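Local coordinates for type IV pilus biogenesis protein PilB (Streptococcus sanguinis, PDB 7B7P) that is a minor type IV pilin with a direct role in adhesion, carrying a von Willebrand factor A-like module with a metal ion-dependent adhesion site, at residues Leu36-Phe41 and Lys142-Ile147; Gln135-Val140 and Asp419-Ser424; Asn301-Ser306 and Thr313-Ile318; Tyr290-Arg295 and Tyr329-Tyr334. All coordinates share one frame; numbering follows the deposited sequence.

Contact 1 (Leu36-Phe41 and Lys142-Ile147); sequences LDDSKF and KGKKGI
Two loops at the end of the pilin-module sheet, one leaving strand 32-36 and the other entering strand 148-152, meet here and carry the antiparallel pairing of those strands a step further. Ile147 N donates to Leu36 O at 3.0 Å, in the carbonyl plane though with a bent N-H...O angle of 133°, and Gly146 CA adds a CA-H...O contact to the same oxygen. Gly146 adopts backbone angles that suit glycine, and its CA comes within 3.9 Å of Asp37 CA. Asp37 then turns the first loop in an Asx turn, its OD1 taking the N-H of Ser39 at 2.8 Å while OD2 accepts from Ala141 N in the loop that leads to Lys142-Ile147. Ile147 CD1 packs against the bend, 3.9 Å from Asp38 CA, and a chi1 of 41° places CG1 between the backbone N and the carbonyl carbon. The same methyl reaches the edge of the Phe41 ring, near its plane, 4.2 Å from CD2; beyond it Phe41 packs on Tyr54 and Ala148. Exposed Lys144 crosses Asp38 at about a right angle in a salt bridge, although the modelled separation of NZ from Asp38 OD1 is doubtfully short.

Contact 2 (Gln135-Val140 and Asp419-Ser424); sequences QVFSKV and DLWFVS
Phe137, on the edge strand 136-139 of the pilin-module sheet, points at Trp421 in the last turns of helix 402-424, a surface contact at the junction of two modules. The same turns otherwise pack against strand 276-283 of the von Willebrand factor A-like fold, Leu420 and Val423 lying on Leu276. The axes of strand 136-139 and helix 419-424 approach to 10.0 Å and run at 58° to each other, and side chains bridge the interval. Phe137 and Trp421 cross at about a right angle as side chains, yet their ring planes are only 23° apart. The phenyl ring is displaced until little of it faces the five-membered ring, and the tightest approach is instead Phe137 CZ to Trp421 CB, 3.5 Å. On its own sheet Phe137 also stacks with Phe34. Gln135 crosses the indole obliquely; its CG and CD lie over one face, CD 3.3 Å above the plane and toward the rim.

Phe422 reaches in the other direction along the strand. Its ring presents an edge to Ser138 O, with CZ 3.2 Å from that oxygen, while CE2 lies 4.2 Å from Phe137 CB. Lys139 and Phe422 run alongside each other with opposite headings: the lysine chain, extended beyond CG, passes the ring with CE 3.3 Å from Phe422 CE1. This course brings the ammonium to the helix end, where NZ is hydrogen-bonded to the C-terminal Pro426 O and makes a weak bond, 3.3 Å long, to Phe422 O.

Contact 3 (Asn301-Ser306 and Thr313-Ile318); sequences NRVDLS and TFNNPI
The side chain of Asn301 grips the main chain of Asn316 at the open end of a beta hairpin formed by strands 302-305 and 311-314. Both ends of the amide take part: OD1 accepts from Asn316 N at 2.7 Å, in the carbonyl plane, and ND2 donates to Asn316 O at 3.0 Å. That acceptor lies in the amide plane of Asn301, whereas the donor stands above the carbonyl plane of Asn316. CG stands anti to the backbone N (chi1 -162°), and the amide beyond it meets the loop that follows strand 311-314; a further bond from ND2 to Ala296 O helps fix its rotation. The main chain joins in, Asn315 N donating to Asn301 O at 2.8 Å.

Farther into the hairpin, Val303 and Thr313 form an antiparallel hydrogen-bonded pair. Their side chains lie side by side, pointing the same way, and Val303 CG1 is packed tightly at 3.2 Å from Thr313 CG2. The opposite face carries Arg302 and Phe314, a non-hydrogen-bonded pair in which the aliphatic arginine chain crosses the ring obliquely, with CB 3.6 Å from Phe314 CE2. Arg302 NH1 makes a salt bridge of 3.2 Å to Asp304 OD2, approaching from above the carboxylate plane.

Contact 4 (Tyr290-Arg295 and Tyr329-Tyr334); sequences YLVDSR and YSRLGY
Tyr290 folds its ring over Gly333, its partner across an antiparallel bridge, in a CH-pi contact where a glycine stands in place of a facing side chain. Gly333 CA lies 3.9 Å from the ring centroid and 17° off the normal. Tyr290 CG sits between the backbone N and the carbonyl carbon (chi1 55°), and the ring beyond it lies over the neighbouring strand. Beneath it the two backbones are joined both ways, Tyr290 N to Gly333 O at 3.0 Å and Gly333 N to Tyr290 O at 2.9 Å. Leu291 and Leu332 project to the other face and meet through CD2 and CD1, 3.9 Å apart.

Past the strand ends Arg331 takes over. Its carbonyl O accepts from Val292 N at 2.8 Å, and its side chain, bent at chi3, returns NH1 to Val292 O at 2.8 Å, with the acceptor in the guanidinium plane. NH1 also forms a salt bridge with Asp320 and NH2 bonds to Gly326 O, so this buried group is held from several sides. Around the contact, Tyr290 packs on helix 341-358, Leu291 lies against helices 341-358 and 258-270, and strand 311-314 continues the sheet beyond strand 332-335.

In the fold
Contact 1 and the pair 3 and 4 lie on opposite sides of the centre of an elongated chain, with contact 2 near its middle. Contact 1 lies within the pilin module; contact 2, centred 14 Å away, joins that module to the von Willebrand factor A-like module and touches contact 1 where Asp37 OD2 approaches Lys139 O at 3.1 Å. Contacts 3 and 4, centres 8 Å apart, share a four-stranded antiparallel sheet inserted between strands 276-283 and 364-370 of the latter module; Tyr290 OH of contact 4 is hydrogen-bonded to Phe314 N of contact 3. Both are nested within the loop that contact 2 closes. A bound magnesium ion lies about 13 Å from the Leu332 side chain of contact 4.

Contact 1 (Leu36-Phe41 and Lys142-Ile147)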
# COMPACT_ATOMS: atom_id res chain seq x y z
N LEU A 36 -4.36 -4.07 -20.37
CA LEU A 36 -3.17 -4.92 -20.47
C LEU A 36 -2.35 -4.57 -21.70
O LEU A 36 -2.90 -4.27 -22.76
CB LEU A 36 -3.57 -6.39 -20.52
CG LEU A 36 -4.61 -6.81 -19.49
CD1 LEU A 36 -4.89 -8.28 -19.65
CD2 LEU A 36 -4.14 -6.50 -18.07
N ASP A 37 -1.02 -4.64 -21.56
CA ASP A 37 -0.14 -4.58 -22.72
C ASP A 37 0.11 -6.00 -23.26
O ASP A 37 -0.38 -6.99 -22.70
CB ASP A 37 1.17 -3.86 -22.39
CG ASP A 37 2.00 -4.56 -21.31
OD1 ASP A 37 2.25 -5.78 -21.41
OD2 ASP A 37 2.44 -3.87 -20.36
N ASP A 38 0.87 -6.10 -24.35
CA ASP A 38 1.07 -7.41 -24.98
C ASP A 38 1.97 -8.39 -24.15
O ASP A 38 2.35 -9.43 -24.69
CB ASP A 38 1.65 -7.24 -26.39
CG ASP A 38 3.07 -6.68 -26.39
OD1 ASP A 38 3.62 -6.36 -25.30
OD2 ASP A 38 3.65 -6.54 -27.50
N SER A 39 2.33 -8.13 -22.89
CA SER A 39 2.99 -9.14 -22.09
C SER A 39 1.99 -10.10 -21.46
O SER A 39 2.30 -11.28 -21.27
CB SER A 39 3.87 -8.48 -21.03
OG SER A 39 3.22 -8.43 -19.77
N LYS A 40 0.78 -9.63 -21.14
CA LYS A 40 -0.27 -10.48 -20.59
C LYS A 40 -1.41 -10.72 -21.57
O LYS A 40 -2.49 -11.14 -21.16
CB LYS A 40 -0.82 -9.89 -19.28
CG LYS A 40 0.21 -9.74 -18.18
CD LYS A 40 -0.42 -9.81 -16.80
CE LYS A 40 0.48 -10.59 -15.83
NZ LYS A 40 -0.09 -10.70 -14.46
N PHE A 41 -1.20 -10.46 -22.87
CA PHE A 41 -2.16 -10.87 -23.89
C PHE A 41 -1.46 -10.89 -25.25
O PHE A 41 -0.84 -9.90 -25.64
CB PHE A 41 -3.38 -9.93 -23.94
CG PHE A 41 -4.46 -10.40 -24.88
CD1 PHE A 41 -5.38 -11.34 -24.48
CD2 PHE A 41 -4.53 -9.90 -26.17
CE1 PHE A 41 -6.37 -11.77 -25.34
CE2 PHE A 41 -5.51 -10.32 -27.03
CZ PHE A 41 -6.43 -11.26 -26.62
N LYS A 142 6.14 0.34 -19.19
CA LYS A 142 6.93 0.99 -20.23
C LYS A 142 6.26 2.23 -20.79
O LYS A 142 5.57 2.97 -20.08
CB LYS A 142 7.17 0.03 -21.40
CG LYS A 142 8.60 -0.32 -21.76
CD LYS A 142 9.40 -0.79 -20.57
CE LYS A 142 10.48 -1.73 -21.03
NZ LYS A 142 11.36 -2.12 -19.91
N GLY A 143 6.50 2.46 -22.08
CA GLY A 143 5.65 3.27 -22.93
C GLY A 143 4.99 2.32 -23.91
O GLY A 143 4.91 2.61 -25.11
N LYS A 144 4.55 1.16 -23.41
CA LYS A 144 3.81 0.20 -24.21
C LYS A 144 2.40 0.71 -24.51
O LYS A 144 1.87 1.58 -23.82
CB LYS A 144 3.71 -1.15 -23.49
CG LYS A 144 5.02 -1.80 -23.12
CD LYS A 144 5.48 -2.79 -24.17
CE LYS A 144 5.48 -4.21 -23.62
NZ LYS A 144 5.52 -5.20 -24.72
N LYS A 145 1.79 0.12 -25.54
CA LYS A 145 0.53 0.59 -26.08
C LYS A 145 -0.69 0.18 -25.24
O LYS A 145 -1.54 1.03 -24.95
CB LYS A 145 0.35 0.08 -27.51
CG LYS A 145 -0.38 1.05 -28.42
CD LYS A 145 -0.82 0.38 -29.71
CE LYS A 145 -0.65 1.30 -30.92
NZ LYS A 145 0.78 1.52 -31.28
N GLY A 146 -0.82 -1.09 -24.89
CA GLY A 146 -2.04 -1.47 -24.18
C GLY A 146 -3.17 -1.83 -25.12
O GLY A 146 -3.99 -0.98 -25.50
N ILE A 147 -3.23 -3.10 -25.49
CA ILE A 147 -3.93 -3.55 -26.68
C ILE A 147 -5.02 -4.56 -26.34
O ILE A 147 -5.47 -5.30 -27.20
CB ILE A 147 -2.93 -4.13 -27.70
CG1 ILE A 147 -1.86 -4.97 -26.99
CG2 ILE A 147 -2.26 -3.01 -28.47
CD1 ILE A 147 -2.29 -6.38 -26.68

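Contact 2 (Gln135-Val140 and Asp419-Ser424)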
# COMPACT_ATOMS: atom_id res chain seq x y z
N GLN A 135 -13.29 0.67 -10.33
CA GLN A 135 -12.13 -0.20 -10.21
C GLN A 135 -11.62 -0.52 -11.61
O GLN A 135 -11.84 -1.61 -12.14
CB GLN A 135 -12.47 -1.45 -9.42
CG GLN A 135 -12.89 -1.16 -8.02
CD GLN A 135 -13.99 -2.07 -7.55
OE1 GLN A 135 -14.22 -3.15 -8.11
NE2 GLN A 135 -14.68 -1.65 -6.50
N VAL A 136 -10.95 0.46 -12.20
CA VAL A 136 -10.28 0.35 -13.49
C VAL A 136 -8.80 0.56 -13.25
O VAL A 136 -8.40 1.54 -12.62
CB VAL A 136 -10.84 1.38 -14.49
CG1 VAL A 136 -10.58 2.80 -14.01
CG2 VAL A 136 -10.27 1.15 -15.88
N PHE A 137 -7.98 -0.38 -13.72
CA PHE A 137 -6.56 -0.42 -13.42
C PHE A 137 -5.80 -0.63 -14.70
O PHE A 137 -6.32 -1.18 -15.67
CB PHE A 137 -6.23 -1.54 -12.44
CG PHE A 137 -7.15 -1.61 -11.27
CD1 PHE A 137 -6.95 -0.82 -10.16
CD2 PHE A 137 -8.25 -2.45 -11.29
CE1 PHE A 137 -7.81 -0.88 -9.07
CE2 PHE A 137 -9.12 -2.51 -10.21
CZ PHE A 137 -8.90 -1.72 -9.10
N SER A 138 -4.55 -0.17 -14.70
CA SER A 138 -3.69 -0.33 -15.85
C SER A 138 -2.50 -1.20 -15.48
O SER A 138 -1.87 -1.00 -14.44
CB SER A 138 -3.20 1.02 -16.37
OG SER A 138 -2.14 0.81 -17.27
N LYS A 139 -2.23 -2.19 -16.33
CA LYS A 139 -1.04 -3.03 -16.24
C LYS A 139 -0.17 -2.84 -17.46
O LYS A 139 0.46 -3.78 -17.94
CB LYS A 139 -1.43 -4.50 -16.07
CG LYS A 139 -1.96 -4.79 -14.69
CD LYS A 139 -2.01 -6.28 -14.39
CE LYS A 139 -1.96 -6.52 -12.89
NZ LYS A 139 -2.27 -7.92 -12.52
N VAL A 140 -0.15 -1.63 -18.00
CA VAL A 140 0.65 -1.30 -19.18
C VAL A 140 1.96 -0.70 -18.67
O VAL A 140 2.01 0.45 -18.23
CB VAL A 140 -0.09 -0.35 -20.12
CG1 VAL A 140 0.65 -0.24 -21.45
CG2 VAL A 140 -1.51 -0.84 -20.35
N ASP A 419 -3.58 -2.36 -3.75
CA ASP A 419 -2.68 -3.50 -3.84
C ASP A 419 -3.46 -4.80 -3.91
O ASP A 419 -3.14 -5.68 -4.72
CB ASP A 419 -1.73 -3.54 -2.64
CG ASP A 419 -0.80 -2.33 -2.57
OD1 ASP A 419 -0.49 -1.73 -3.63
OD2 ASP A 419 -0.39 -2.00 -1.44
N LEU A 420 -4.50 -4.93 -3.08
CA LEU A 420 -5.34 -6.12 -3.08
C LEU A 420 -5.97 -6.35 -4.45
O LEU A 420 -5.87 -7.45 -5.01
CB LEU A 420 -6.43 -5.97 -2.01
CG LEU A 420 -7.28 -7.22 -1.81
CD1 LEU A 420 -6.42 -8.39 -1.32
CD2 LEU A 420 -8.39 -6.94 -0.83
N TRP A 421 -6.62 -5.33 -5.00
CA TRP A 421 -7.18 -5.43 -6.35
C TRP A 421 -6.10 -5.80 -7.36
O TRP A 421 -6.31 -6.68 -8.21
CB TRP A 421 -7.85 -4.11 -6.74
CG TRP A 421 -9.25 -4.09 -6.30
CD1 TRP A 421 -9.79 -3.37 -5.26
CD2 TRP A 421 -10.31 -4.87 -6.84
NE1 TRP A 421 -11.14 -3.65 -5.13
CE2 TRP A 421 -11.48 -4.57 -6.10
CE3 TRP A 421 -10.39 -5.78 -7.90
CZ2 TRP A 421 -12.71 -5.16 -6.38
CZ3 TRP A 421 -11.62 -6.37 -8.18
CH2 TRP A 421 -12.76 -6.06 -7.43
N PHE A 422 -4.94 -5.17 -7.27
CA PHE A 422 -3.91 -5.35 -8.28
C PHE A 422 -3.32 -6.75 -8.26
O PHE A 422 -2.86 -7.24 -9.30
CB PHE A 422 -2.81 -4.31 -8.08
CG PHE A 422 -2.33 -3.70 -9.34
CD1 PHE A 422 -1.40 -4.36 -10.13
CD2 PHE A 422 -2.80 -2.46 -9.74
CE1 PHE A 422 -0.95 -3.79 -11.31
CE2 PHE A 422 -2.36 -1.88 -10.92
CZ PHE A 422 -1.43 -2.54 -11.71
N VAL A 423 -3.30 -7.40 -7.10
CA VAL A 423 -2.66 -8.71 -6.99
C VAL A 423 -3.65 -9.84 -7.27
O VAL A 423 -3.27 -10.88 -7.81
CB VAL A 423 -1.98 -8.87 -5.61
CG1 VAL A 423 -3.02 -9.18 -4.50
CG2 VAL A 423 -0.88 -9.92 -5.68
N SER A 424 -4.93 -9.64 -6.95
CA SER A 424 -5.95 -10.55 -7.43
C SER A 424 -6.11 -10.48 -8.95
O SER A 424 -6.65 -11.40 -9.56
CB SER A 424 -7.29 -10.27 -6.75
OG SER A 424 -7.11 -9.95 -5.37

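Contact 3 (Asn301-Ser306 and Thr313-Ile318)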
# COMPACT_ATOMS: atom_id res chain seq x y z
N ASN A 301 33.15 0.67 25.89
CA ASN A 301 32.23 0.87 24.78
C ASN A 301 31.06 1.76 25.18
O ASN A 301 30.65 2.64 24.42
CB ASN A 301 31.71 -0.47 24.27
CG ASN A 301 31.11 -0.37 22.89
OD1 ASN A 301 31.44 0.53 22.10
ND2 ASN A 301 30.20 -1.29 22.59
N ARG A 302 30.51 1.53 26.38
CA ARG A 302 29.39 2.29 26.90
C ARG A 302 29.92 3.50 27.67
O ARG A 302 30.63 3.34 28.67
CB ARG A 302 28.52 1.41 27.80
CG ARG A 302 27.34 2.07 28.47
CD ARG A 302 26.67 1.04 29.34
NE ARG A 302 25.38 1.48 29.89
CZ ARG A 302 25.26 2.25 30.97
NH1 ARG A 302 26.33 2.67 31.63
NH2 ARG A 302 24.06 2.59 31.41
N VAL A 303 29.59 4.69 27.20
CA VAL A 303 29.93 5.92 27.91
C VAL A 303 28.64 6.51 28.47
O VAL A 303 27.67 6.77 27.74
CB VAL A 303 30.68 6.91 27.01
CG1 VAL A 303 30.02 7.03 25.69
CG2 VAL A 303 30.77 8.26 27.70
N ASP A 304 28.64 6.69 29.79
CA ASP A 304 27.45 7.02 30.57
C ASP A 304 27.53 8.50 30.95
O ASP A 304 28.11 8.88 31.97
CB ASP A 304 27.38 6.13 31.80
CG ASP A 304 26.12 6.31 32.58
OD1 ASP A 304 25.50 7.38 32.48
OD2 ASP A 304 25.72 5.36 33.30
N LEU A 305 26.92 9.35 30.11
CA LEU A 305 26.79 10.77 30.40
C LEU A 305 25.42 11.11 30.97
O LEU A 305 24.93 12.22 30.76
CB LEU A 305 27.06 11.59 29.15
CG LEU A 305 28.45 11.39 28.52
CD1 LEU A 305 28.70 12.35 27.36
CD2 LEU A 305 29.49 11.56 29.60
N SER A 306 24.80 10.17 31.70
CA SER A 306 23.36 10.25 31.95
C SER A 306 22.99 11.33 32.95
O SER A 306 21.94 11.97 32.80
CB SER A 306 22.83 8.89 32.41
OG SER A 306 23.38 8.52 33.67
N THR A 313 25.67 6.51 25.47
CA THR A 313 25.96 6.16 24.10
C THR A 313 26.97 5.02 24.04
O THR A 313 27.69 4.74 25.01
CB THR A 313 26.42 7.41 23.33
OG1 THR A 313 26.94 7.03 22.05
CG2 THR A 313 27.43 8.21 24.16
N PHE A 314 26.97 4.32 22.91
CA PHE A 314 27.92 3.25 22.66
C PHE A 314 28.84 3.68 21.53
O PHE A 314 28.36 4.05 20.44
CB PHE A 314 27.21 1.94 22.34
CG PHE A 314 26.47 1.36 23.52
CD1 PHE A 314 25.17 1.79 23.83
CD2 PHE A 314 27.05 0.39 24.32
CE1 PHE A 314 24.48 1.25 24.93
CE2 PHE A 314 26.37 -0.16 25.41
CZ PHE A 314 25.09 0.28 25.72
N ASN A 315 30.16 3.67 21.81
CA ASN A 315 31.16 4.02 20.80
C ASN A 315 31.04 3.13 19.57
O ASN A 315 31.08 3.61 18.44
CB ASN A 315 32.57 3.92 21.39
CG ASN A 315 32.84 4.98 22.46
OD1 ASN A 315 32.40 6.13 22.33
ND2 ASN A 315 33.57 4.59 23.51
N ASN A 316 30.89 1.82 19.79
CA ASN A 316 30.65 0.85 18.72
C ASN A 316 29.34 0.14 18.99
O ASN A 316 29.30 -0.85 19.74
CB ASN A 316 31.80 -0.15 18.60
CG ASN A 316 31.45 -1.35 17.68
OD1 ASN A 316 31.59 -2.52 18.08
ND2 ASN A 316 30.97 -1.06 16.46
N PRO A 317 28.23 0.60 18.44
CA PRO A 317 26.97 -0.10 18.66
C PRO A 317 26.93 -1.41 17.90
O PRO A 317 27.33 -1.49 16.74
CB PRO A 317 25.90 0.87 18.14
CG PRO A 317 26.63 2.17 17.92
CD PRO A 317 28.05 1.82 17.63
N ILE A 318 26.45 -2.45 18.55
CA ILE A 318 26.03 -3.65 17.87
C ILE A 318 24.55 -3.76 18.16
O ILE A 318 24.15 -3.99 19.31
CB ILE A 318 26.81 -4.88 18.33
CG1 ILE A 318 28.31 -4.64 18.11
CG2 ILE A 318 26.35 -6.11 17.60
CD1 ILE A 318 29.20 -5.52 18.92

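Contact 4 (Tyr290-Arg295 and Tyr329-Tyr334)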
# COMPACT_ATOMS: atom_id res chain seq x y z
N TYR A 290 18.07 3.50 20.98
CA TYR A 290 18.32 2.24 20.27
C TYR A 290 18.73 1.21 21.31
O TYR A 290 19.10 1.56 22.43
CB TYR A 290 19.38 2.40 19.16
CG TYR A 290 20.71 2.99 19.67
CD1 TYR A 290 20.91 4.37 19.75
CD2 TYR A 290 21.75 2.16 20.10
CE1 TYR A 290 22.10 4.90 20.24
CE2 TYR A 290 22.93 2.68 20.57
CZ TYR A 290 23.10 4.04 20.65
OH TYR A 290 24.29 4.55 21.14
N LEU A 291 18.62 -0.07 20.94
CA LEU A 291 19.07 -1.16 21.80
C LEU A 291 20.32 -1.80 21.21
O LEU A 291 20.44 -1.94 19.99
CB LEU A 291 17.99 -2.22 21.96
CG LEU A 291 16.80 -1.69 22.76
CD1 LEU A 291 15.70 -2.72 22.90
CD2 LEU A 291 17.29 -1.25 24.11
N VAL A 292 21.27 -2.18 22.08
CA VAL A 292 22.44 -2.90 21.61
C VAL A 292 22.33 -4.37 22.02
O VAL A 292 21.62 -4.74 22.95
CB VAL A 292 23.78 -2.29 22.10
CG1 VAL A 292 23.94 -0.89 21.53
CG2 VAL A 292 23.91 -2.32 23.63
N ASP A 293 22.98 -5.20 21.23
CA ASP A 293 23.21 -6.59 21.58
C ASP A 293 24.12 -6.67 22.81
O ASP A 293 24.98 -5.80 23.03
CB ASP A 293 23.83 -7.26 20.35
CG ASP A 293 24.08 -8.74 20.50
OD1 ASP A 293 24.52 -9.22 21.57
OD2 ASP A 293 23.89 -9.42 19.48
N SER A 294 23.95 -7.73 23.61
CA SER A 294 24.82 -7.88 24.79
C SER A 294 26.31 -7.90 24.41
O SER A 294 27.16 -7.47 25.19
CB SER A 294 24.47 -9.15 25.57
OG SER A 294 24.44 -10.30 24.72
N ARG A 295 26.63 -8.36 23.19
CA ARG A 295 28.01 -8.34 22.70
C ARG A 295 28.66 -6.96 22.83
O ARG A 295 29.90 -6.86 22.83
CB ARG A 295 28.08 -8.75 21.22
CG ARG A 295 28.02 -10.25 20.89
CD ARG A 295 27.69 -10.41 19.40
NE ARG A 295 27.13 -11.70 19.04
CZ ARG A 295 27.86 -12.80 18.84
NH1 ARG A 295 29.19 -12.79 18.97
NH2 ARG A 295 27.25 -13.94 18.51
N TYR A 329 17.91 -1.97 30.72
CA TYR A 329 18.43 -0.61 30.75
C TYR A 329 19.91 -0.56 30.35
O TYR A 329 20.37 0.41 29.73
CB TYR A 329 18.22 0.04 32.13
CG TYR A 329 18.87 1.40 32.20
CD1 TYR A 329 18.27 2.51 31.62
CD2 TYR A 329 20.14 1.56 32.78
CE1 TYR A 329 18.89 3.76 31.64
CE2 TYR A 329 20.76 2.79 32.81
CZ TYR A 329 20.13 3.89 32.24
OH TYR A 329 20.74 5.13 32.26
N SER A 330 20.68 -1.61 30.68
CA SER A 330 22.10 -1.58 30.32
C SER A 330 22.32 -1.65 28.81
O SER A 330 23.41 -1.33 28.34
CB SER A 330 22.84 -2.72 31.01
OG SER A 330 22.13 -3.93 30.84
N ARG A 331 21.33 -2.08 28.03
CA ARG A 331 21.55 -2.17 26.60
C ARG A 331 21.03 -0.96 25.83
O ARG A 331 21.06 -0.96 24.59
CB ARG A 331 20.95 -3.47 26.09
CG ARG A 331 21.72 -4.67 26.64
CD ARG A 331 21.42 -5.96 25.93
NE ARG A 331 20.06 -6.40 26.20
CZ ARG A 331 19.03 -6.20 25.36
NH1 ARG A 331 19.20 -5.57 24.20
NH2 ARG A 331 17.84 -6.67 25.67
N LEU A 332 20.63 0.11 26.53
CA LEU A 332 19.88 1.21 25.95
C LEU A 332 20.83 2.35 25.62
O LEU A 332 21.50 2.89 26.50
CB LEU A 332 18.79 1.70 26.91
CG LEU A 332 17.93 2.87 26.42
CD1 LEU A 332 17.01 2.43 25.29
CD2 LEU A 332 17.10 3.52 27.54
N GLY A 333 20.89 2.72 24.35
CA GLY A 333 21.45 4.01 23.96
C GLY A 333 20.31 5.01 23.89
O GLY A 333 19.22 4.70 23.44
N TYR A 334 20.56 6.23 24.39
CA TYR A 334 19.52 7.24 24.36
C TYR A 334 20.09 8.62 24.67
O TYR A 334 21.14 8.75 25.30
CB TYR A 334 18.41 6.95 25.34
CG TYR A 334 18.83 7.06 26.77
CD1 TYR A 334 19.55 6.03 27.38
CD2 TYR A 334 18.52 8.18 27.53
CE1 TYR A 334 19.95 6.10 28.71
CE2 TYR A 334 18.90 8.26 28.87
CZ TYR A 334 19.63 7.21 29.45
OH TYR A 334 20.03 7.25 30.77